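Local coordinates for UDP-N-Acetylglucosamine 2-Epimerase (Thermus thermophilus, PDB 1V4V), which catalyses the interconversion of UDP-N-acetylglucosamine and UDP-N-acetylmannosamine by inverting the sugar at C2, and forms a homodimer, at the interface of chains A and B. Coordinates in Å, arbitrary orientation; residue numbers count along the deposited sequence, not the author numbering. Chains: chain A/B, UDP-N-Acetylglucosamine 2-Epimerase.

Contact 1: the interface of chains A and B. Residues chain A 105, 109, 112, 146; chain B 102, 105, 138, 142.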
ATOM      1  N   PHE A 105       4.678   7.106   2.156  1.00 20.25           N
ATOM      2  CA  PHE A 105       4.616   5.673   1.897  1.00 19.79           C
ATOM      3  C   PHE A 105       6.008   5.055   1.985  1.00 18.92           C
ATOM      4  O   PHE A 105       6.177   3.966   2.536  1.00 19.91           O
ATOM      5  CB  PHE A 105       4.042   5.354   0.510  1.00 19.21           C
ATOM      6  CG  PHE A 105       4.210   3.911   0.131  1.00 17.93           C
ATOM      7  CD1 PHE A 105       3.611   2.910   0.893  1.00 19.53           C
ATOM      8  CD2 PHE A 105       5.054   3.542  -0.913  1.00 19.91           C
ATOM      9  CE1 PHE A 105       3.857   1.558   0.627  1.00 19.49           C
ATOM     10  CE2 PHE A 105       5.306   2.194  -1.187  1.00 21.68           C
ATOM     11  CZ  PHE A 105       4.708   1.201  -0.414  1.00 19.25           C
ATOM     12  N   TRP A 109       6.914   1.972   4.299  1.00 20.65           N
ATOM     13  CA  TRP A 109       7.434   0.722   3.752  1.00 21.44           C
ATOM     14  C   TRP A 109       8.779   0.386   4.410  1.00 22.13           C
ATOM     15  O   TRP A 109       9.070  -0.779   4.690  1.00 21.67           O
ATOM     16  CB  TRP A 109       7.578   0.830   2.229  1.00 24.20           C
ATOM     17  CG  TRP A 109       7.825  -0.490   1.536  1.00 24.50           C
ATOM     18  CD1 TRP A 109       7.500  -1.736   1.994  1.00 26.19           C
ATOM     19  CD2 TRP A 109       8.421  -0.682   0.249  1.00 25.63           C
ATOM     20  NE1 TRP A 109       7.859  -2.691   1.072  1.00 25.40           N
ATOM     21  CE2 TRP A 109       8.426  -2.071  -0.008  1.00 26.35           C
ATOM     22  CE3 TRP A 109       8.951   0.186  -0.714  1.00 25.88           C
ATOM     23  CZ2 TRP A 109       8.942  -2.614  -1.190  1.00 27.53           C
ATOM     24  CZ3 TRP A 109       9.465  -0.355  -1.890  1.00 28.71           C
ATOM     25  CH2 TRP A 109       9.454  -1.741  -2.116  1.00 27.34           C
ATOM     26  N   PHE A 112       8.017  -1.057   7.735  1.00 24.05           N
ATOM     27  CA  PHE A 112       7.532  -2.420   7.571  1.00 24.99           C
ATOM     28  C   PHE A 112       8.687  -3.388   7.281  1.00 22.66           C
ATOM     29  O   PHE A 112       8.752  -4.474   7.854  1.00 23.67           O
ATOM     30  CB  PHE A 112       6.516  -2.498   6.428  1.00 24.43           C
ATOM     31  CG  PHE A 112       5.974  -3.879   6.209  1.00 25.81           C
ATOM     32  CD1 PHE A 112       4.981  -4.389   7.040  1.00 25.91           C
ATOM     33  CD2 PHE A 112       6.503  -4.696   5.216  1.00 26.06           C
ATOM     34  CE1 PHE A 112       4.525  -5.697   6.886  1.00 28.75           C
ATOM     35  CE2 PHE A 112       6.053  -6.006   5.057  1.00 25.99           C
ATOM     36  CZ  PHE A 112       5.062  -6.503   5.897  1.00 26.35           C
ATOM     37  N   LEU A 146       0.101  -1.711   4.649  1.00 21.16           N
ATOM     38  CA  LEU A 146       1.117  -1.962   5.671  1.00 22.59           C
ATOM     39  C   LEU A 146       0.814  -1.521   7.099  1.00 26.15           C
ATOM     40  O   LEU A 146       1.546  -1.875   8.021  1.00 26.65           O
ATOM     41  CB  LEU A 146       2.426  -1.289   5.258  1.00 22.68           C
ATOM     42  CG  LEU A 146       2.904  -1.529   3.830  1.00 21.36           C
ATOM     43  CD1 LEU A 146       4.194  -0.763   3.615  1.00 20.01           C
ATOM     44  CD2 LEU A 146       3.099  -3.028   3.591  1.00 19.97           C
TER
ATOM     45  N   LEU B 102       9.925  -8.929  -3.617  1.00 24.73           N
ATOM     46  CA  LEU B 102      10.086  -7.496  -3.393  1.00 25.17           C
ATOM     47  C   LEU B 102      10.360  -6.842  -4.743  1.00 25.36           C
ATOM     48  O   LEU B 102       9.869  -5.746  -5.048  1.00 24.40           O
ATOM     49  CB  LEU B 102      11.271  -7.243  -2.465  1.00 28.49           C
ATOM     50  CG  LEU B 102      11.482  -5.811  -1.976  1.00 29.93           C
ATOM     51  CD1 LEU B 102      10.646  -5.577  -0.728  1.00 33.67           C
ATOM     52  CD2 LEU B 102      12.954  -5.590  -1.657  1.00 34.52           C
ATOM     53  N   PHE B 105       7.172  -6.151  -6.736  1.00 19.57           N
ATOM     54  CA  PHE B 105       6.416  -4.959  -6.372  1.00 19.06           C
ATOM     55  C   PHE B 105       7.140  -3.709  -6.854  1.00 17.60           C
ATOM     56  O   PHE B 105       6.518  -2.768  -7.354  1.00 17.62           O
ATOM     57  CB  PHE B 105       6.208  -4.843  -4.860  1.00 19.40           C
ATOM     58  CG  PHE B 105       5.698  -3.486  -4.444  1.00 20.53           C
ATOM     59  CD1 PHE B 105       4.454  -3.037  -4.885  1.00 17.96           C
ATOM     60  CD2 PHE B 105       6.495  -2.623  -3.691  1.00 19.20           C
ATOM     61  CE1 PHE B 105       4.010  -1.743  -4.590  1.00 18.80           C
ATOM     62  CE2 PHE B 105       6.063  -1.324  -3.386  1.00 19.60           C
ATOM     63  CZ  PHE B 105       4.821  -0.882  -3.835  1.00 18.03           C
ATOM     64  N   ALA B 138       2.895  -8.959   2.072  1.00 23.26           N
ATOM     65  CA  ALA B 138       2.800  -7.520   1.842  1.00 23.02           C
ATOM     66  C   ALA B 138       3.090  -7.205   0.375  1.00 21.93           C
ATOM     67  O   ALA B 138       2.383  -6.410  -0.241  1.00 22.68           O
ATOM     68  CB  ALA B 138       3.784  -6.769   2.743  1.00 22.92           C
ATOM     69  N   LEU B 142       0.525  -5.129  -1.928  1.00 17.61           N
ATOM     70  CA  LEU B 142       0.941  -3.819  -2.439  1.00 16.47           C
ATOM     71  C   LEU B 142       0.846  -3.810  -3.961  1.00 18.02           C
ATOM     72  O   LEU B 142       0.347  -2.858  -4.566  1.00 17.82           O
ATOM     73  CB  LEU B 142       2.385  -3.519  -2.029  1.00 16.93           C
ATOM     74  CG  LEU B 142       2.674  -3.255  -0.548  1.00 18.87           C
ATOM     75  CD1 LEU B 142       4.186  -3.237  -0.335  1.00 16.43           C
ATOM     76  CD2 LEU B 142       2.051  -1.916  -0.123  1.00 18.65           C
TER
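A:Trp109 and B:Phe105 meet edge to face in an apolar helix-against-helix patch of the epimerase homodimer, an enzyme of the GT-B fold, built from helices 102-113 and 136-146 of both chains. The planes stand at 90°, and the centroids of the phenyl ring and the six-membered indole ring are 5.0 Å apart. The phenyl presents its CD2-CE2 edge, with CE2 of B:Phe105 above the benzo rim, and CD2 lies 3.5 Å from A:Trp109 CH2. With CG anti to the backbone N (chi1 -168°), the indole reaches off its helix into chain B. The ring of B:Phe105 is backed on one face by its own chain's B:Leu142 CB, which should limit its tilting.

Aliphatic groups complete the grip on the indole. B:Leu102 CD1 comes to the rim from the other side of the indole plane, 3.4 Å from A:Trp109 CZ2. B:Leu142 splays its methyls: CD1 stands above the NE1 rim of the indole, on the same side as B:Phe105 and 4.0 Å from NE1 of A:Trp109, while CD2 touches A:Phe105 and A:Leu146. Cutting the indole of A:Trp109 back to an alanine methyl is likely to leave B:Phe105 and B:Leu102 facing a gap between them.

Near the two-fold axis the twin phenylalanines touch, A:Phe105 CZ to B:Phe105 CZ being 4.0 Å. B:Ala138 CB lies obliquely beyond the CE2-CZ edge of A:Phe112, 3.3 Å from CE2 and raised to the A:Leu146 CD2 side of the ring.

Contact 2: the interface of chains A and B. Residues chain A 80-81, 84; chain B 73-74, 77.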
ATOM      1  N   LEU A  80      13.758   5.600   0.856  1.00 24.43           N
ATOM      2  CA  LEU A  80      13.686   4.269   1.444  1.00 25.03           C
ATOM      3  C   LEU A  80      14.835   3.747   2.316  1.00 25.25           C
ATOM      4  O   LEU A  80      14.618   3.401   3.475  1.00 25.44           O
ATOM      5  CB  LEU A  80      13.378   3.239   0.349  1.00 27.06           C
ATOM      6  CG  LEU A  80      12.972   1.851   0.847  1.00 28.50           C
ATOM      7  CD1 LEU A  80      11.717   1.966   1.711  1.00 30.98           C
ATOM      8  CD2 LEU A  80      12.706   0.932  -0.347  1.00 30.56           C
ATOM      9  N   PRO A  81      16.065   3.687   1.778  1.00 25.65           N
ATOM     10  CA  PRO A  81      17.187   3.178   2.577  1.00 25.91           C
ATOM     11  C   PRO A  81      17.525   3.994   3.816  1.00 25.89           C
ATOM     12  O   PRO A  81      17.683   3.446   4.905  1.00 26.11           O
ATOM     13  CB  PRO A  81      18.348   3.156   1.580  1.00 26.67           C
ATOM     14  CG  PRO A  81      17.660   3.043   0.239  1.00 26.89           C
ATOM     15  CD  PRO A  81      16.506   4.001   0.411  1.00 24.64           C
ATOM     16  N   ALA A  84      14.847   3.589   6.522  1.00 25.25           N
ATOM     17  CA  ALA A  84      14.940   2.311   7.221  1.00 25.44           C
ATOM     18  C   ALA A  84      16.051   2.364   8.266  1.00 25.70           C
ATOM     19  O   ALA A  84      15.878   1.900   9.393  1.00 25.90           O
ATOM     20  CB  ALA A  84      15.225   1.188   6.229  1.00 26.10           C
TER
ATOM     21  N   PRO B  73      15.523  -2.901   1.963  1.00 25.63           N
ATOM     22  CA  PRO B  73      15.340  -1.498   1.570  1.00 24.87           C
ATOM     23  C   PRO B  73      16.299  -1.087   0.452  1.00 25.70           C
ATOM     24  O   PRO B  73      15.943  -0.314  -0.438  1.00 24.53           O
ATOM     25  CB  PRO B  73      15.615  -0.735   2.866  1.00 26.51           C
ATOM     26  CG  PRO B  73      15.163  -1.700   3.925  1.00 26.02           C
ATOM     27  CD  PRO B  73      15.707  -3.019   3.423  1.00 25.92           C
ATOM     28  N   ASP B  74      17.524  -1.603   0.512  1.00 24.33           N
ATOM     29  CA  ASP B  74      18.531  -1.298  -0.494  1.00 25.62           C
ATOM     30  C   ASP B  74      18.192  -1.941  -1.834  1.00 24.13           C
ATOM     31  O   ASP B  74      18.421  -1.346  -2.889  1.00 23.68           O
ATOM     32  CB  ASP B  74      19.904  -1.783  -0.025  1.00 28.30           C
ATOM     33  CG  ASP B  74      20.359  -1.090   1.241  1.00 33.29           C
ATOM     34  OD1 ASP B  74      20.463   0.151   1.228  1.00 33.75           O
ATOM     35  OD2 ASP B  74      20.610  -1.785   2.246  1.00 39.21           O
ATOM     36  N   ALA B  77      15.349   0.017  -3.449  1.00 21.61           N
ATOM     37  CA  ALA B  77      15.876   1.282  -3.940  1.00 21.95           C
ATOM     38  C   ALA B  77      16.707   1.096  -5.200  1.00 22.68           C
ATOM     39  O   ALA B  77      16.741   1.975  -6.050  1.00 22.75           O
ATOM     40  CB  ALA B  77      16.715   1.968  -2.858  1.00 20.70           C
TER
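A:Pro81 butts against B:Ala77 and B:Asp74 where helix 72-89 of each subunit runs roughly antiparallel to its twin, a helix-pair contact in the homodimer of this GT-B-fold epimerase. The packing is mostly apolar. The leading atom of the pyrrolidine ring, A:Pro81 CG, is 3.4 Å from B:Ala77 CB, a tight approach for two carbons, and CD of the same ring leans on that methyl too. A small side chain at B:Ala77 thus lets the proline ring come close to the partner helix.

A second proline enters from chain B. The ring of B:Pro73, in the first turn of its helix, turns its CB-CG edge towards A:Ala84, with CG 3.7 Å from A:Ala84 CB. One turn earlier on chain A, A:Leu80 places its CD2 branch 4.1 Å from B:Pro73 CA; CG lies anti to the backbone N (chi1 -167°), which carries the branch across towards the partner backbone.

Carbon also meets oxygen here, in van der Waals contacts. A:Leu80 CD2 lies 3.5 Å from the backbone carbonyl O of B:Pro73, and A:Pro81 CG touches that oxygen more loosely, at 3.8 Å. The carboxylate of B:Asp74 rests its OD1 3.7 Å from A:Pro81 CB, at the flank of the ring away from A:Leu80. Lacking an N-H, A:Pro81 cannot make the usual helical backbone bond through its nitrogen, which may bend helix 72-89 slightly where it meets its twin.

The C-alpha centres of contact 1 and contact 2 lie about 12 Å apart on one two-fold symmetric interface, so each has a twin with the chains exchanged. They share no residues and use different elements: helices 102-113 and 136-146 in contact 1, helix 72-89 in contact 2. The side chains nevertheless join within chain A, where A:Leu80 CD2 of contact 2 packs against A:Trp109 CZ3 of contact 1. An apolar layer therefore continues from one patch to the other. All three helices come from the first half of the chain, which suggests that the N-terminal domain carries this part of the dimerisation.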